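Local coordinates for vacuolar protein sorting-associated protein IST1 (PDB 3GGY) that regulates recruitment of the ATPase VPS4 to ESCRT-III, which VPS4 disassembles, during a late step of cargo sorting into multivesicular bodies, at residues 63-66 with 67-70. Residues are numbered along the deposited sequence; the frame is centred on the assembly and turned at random.
Sequences DDIH and IELL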
ATOM      1  N   ASP A  63      -8.483  -0.447   5.779  1.00 10.91           N
ATOM      2  CA  ASP A  63      -8.362   0.738   4.933  1.00 11.20           C
ATOM      3  C   ASP A  63      -7.154   1.581   5.334  1.00  8.97           C
ATOM      4  O   ASP A  63      -6.441   2.091   4.471  1.00  9.35           O
ATOM      5  CB  ASP A  63      -9.630   1.601   4.999  1.00 14.21           C
ATOM      6  CG  ASP A  63     -10.833   0.938   4.341  1.00 18.68           C
ATOM      7  OD1 ASP A  63     -10.639   0.065   3.471  1.00 20.29           O
ATOM      8  OD2 ASP A  63     -11.975   1.307   4.687  1.00 21.35           O
ATOM      9  N   ASP A  64      -6.930   1.738   6.641  1.00  9.93           N
ATOM     10  CA  ASP A  64      -5.795   2.519   7.128  1.00  8.83           C
ATOM     11  C   ASP A  64      -4.466   1.847   6.782  1.00  9.44           C
ATOM     12  O   ASP A  64      -3.496   2.518   6.429  1.00  9.30           O
ATOM     13  CB  ASP A  64      -5.883   2.733   8.642  1.00 10.18           C
ATOM     14  CG  ASP A  64      -6.881   3.817   9.027  1.00 12.86           C
ATOM     15  OD1 ASP A  64      -7.270   4.625   8.150  1.00 12.22           O
ATOM     16  OD2 ASP A  64      -7.255   3.866  10.220  1.00 13.71           O
ATOM     17  N   ILE A  65      -4.419   0.523   6.884  1.00  8.61           N
ATOM     18  CA  ILE A  65      -3.200  -0.211   6.556  1.00  8.83           C
ATOM     19  C   ILE A  65      -2.905  -0.059   5.060  1.00  8.33           C
ATOM     20  O   ILE A  65      -1.752   0.103   4.651  1.00  8.46           O
ATOM     21  CB  ILE A  65      -3.347  -1.713   6.916  1.00  9.98           C
ATOM     22  CG1 ILE A  65      -3.387  -1.877   8.438  1.00 12.46           C
ATOM     23  CG2 ILE A  65      -2.174  -2.514   6.338  1.00 12.00           C
ATOM     24  CD1 ILE A  65      -3.775  -3.261   8.894  1.00 11.14           C
ATOM     25  N   HIS A  66      -3.953  -0.094   4.245  1.00  7.68           N
ATOM     26  CA  HIS A  66      -3.787   0.041   2.805  1.00  8.57           C
ATOM     27  C   HIS A  66      -3.269   1.433   2.459  1.00  8.23           C
ATOM     28  O   HIS A  66      -2.463   1.592   1.551  1.00  8.35           O
ATOM     29  CB  HIS A  66      -5.109  -0.210   2.086  1.00  8.39           C
ATOM     30  CG  HIS A  66      -4.967  -0.333   0.601  1.00 10.28           C
ATOM     31  ND1 HIS A  66      -4.392  -1.433  -0.001  1.00 10.79           N
ATOM     32  CD2 HIS A  66      -5.312   0.509  -0.400  1.00 11.53           C
ATOM     33  CE1 HIS A  66      -4.393  -1.263  -1.313  1.00 12.90           C
ATOM     34  NE2 HIS A  66      -4.945  -0.092  -1.581  1.00 11.11           N
ATOM     35  N   ILE A  67      -3.733   2.448   3.181  1.00  7.21           N
ATOM     36  CA  ILE A  67      -3.252   3.800   2.920  1.00  8.90           C
ATOM     37  C   ILE A  67      -1.756   3.865   3.237  1.00  8.52           C
ATOM     38  O   ILE A  67      -0.994   4.500   2.516  1.00  9.79           O
ATOM     39  CB  ILE A  67      -4.015   4.837   3.774  1.00  9.51           C
ATOM     40  CG1 ILE A  67      -5.435   5.003   3.226  1.00 11.06           C
ATOM     41  CG2 ILE A  67      -3.273   6.169   3.764  1.00 11.00           C
ATOM     42  CD1 ILE A  67      -6.376   5.722   4.172  1.00 13.36           C
ATOM     43  N   GLU A  68      -1.337   3.193   4.309  1.00  9.49           N
ATOM     44  CA  GLU A  68       0.075   3.168   4.676  1.00 10.25           C
ATOM     45  C   GLU A  68       0.869   2.500   3.550  1.00 10.07           C
ATOM     46  O   GLU A  68       1.979   2.918   3.227  1.00  9.82           O
ATOM     47  CB  GLU A  68       0.276   2.390   5.973  1.00 13.35           C
ATOM     48  CG  GLU A  68      -0.466   2.982   7.156  1.00 16.63           C
ATOM     49  CD  GLU A  68      -0.192   2.241   8.450  1.00 22.31           C
ATOM     50  OE1 GLU A  68      -0.288   0.994   8.455  1.00 25.46           O
ATOM     51  OE2 GLU A  68       0.113   2.907   9.463  1.00 26.56           O
ATOM     52  N   LEU A  69       0.301   1.450   2.961  1.00  8.82           N
ATOM     53  CA  LEU A  69       0.977   0.760   1.861  1.00  7.58           C
ATOM     54  C   LEU A  69       1.195   1.744   0.723  1.00  8.36           C
ATOM     55  O   LEU A  69       2.291   1.839   0.175  1.00  7.96           O
ATOM     56  CB  LEU A  69       0.137  -0.427   1.358  1.00  8.39           C
ATOM     57  CG  LEU A  69       0.582  -1.131   0.065  1.00  6.95           C
ATOM     58  CD1 LEU A  69       1.946  -1.783   0.257  1.00 10.63           C
ATOM     59  CD2 LEU A  69      -0.466  -2.189  -0.329  1.00  8.63           C
ATOM     60  N   LEU A  70       0.147   2.482   0.368  1.00  7.08           N
ATOM     61  CA  LEU A  70       0.242   3.462  -0.713  1.00  9.01           C
ATOM     62  C   LEU A  70       1.318   4.509  -0.442  1.00  7.91           C
ATOM     63  O   LEU A  70       2.014   4.932  -1.361  1.00  8.59           O
ATOM     64  CB  LEU A  70      -1.107   4.156  -0.928  1.00  8.91           C
ATOM     65  CG  LEU A  70      -2.277   3.254  -1.328  1.00 12.64           C
ATOM     66  CD1 LEU A  70      -3.525   4.112  -1.566  1.00 13.46           C
ATOM     67  CD2 LEU A  70      -1.928   2.481  -2.589  1.00 15.50           C
TER
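Two successive turns of helix 50-82, in the ESCRT-III-like N-terminal domain of IST1, are joined here by four i to i+4 backbone bonds, with the His-66 side chain reaching forward beside Leu-69 and Leu-70. The last of these bonds, Leu-70 N to His-66 O, is 3.0 Å long with an N-H...O angle of 163°. Because CG of His-66 stands anti to the backbone N (chi1 -170°), the imidazole leans along the helix toward the later turn. There its ND1 comes 4.0 Å from CD2 of Leu-69, while NE2 lies 4.1 Å from CD2 of Leu-70, so the two leucine methyls meet the ring obliquely at separate atoms. NE2 also hydrogen-bonds Glu-121 OE2, which probably helps hold the ring's rotation and ties this helix to the loop carrying Glu-121. Replacing His-66 by an alanine would probably leave that carboxylate without its mate and take away the ring that lies against CD2 of Leu-69 and CD2 of Leu-70. Leu-70 itself packs against Leu-23 and Gln-27 of helix 8-46. Elsewhere on the helix, Glu-68 runs back past the earlier turn to a salt bridge between its OE1 and Lys-158 NZ, with CG of Glu-68 passing 3.2 Å from Asp-64 O.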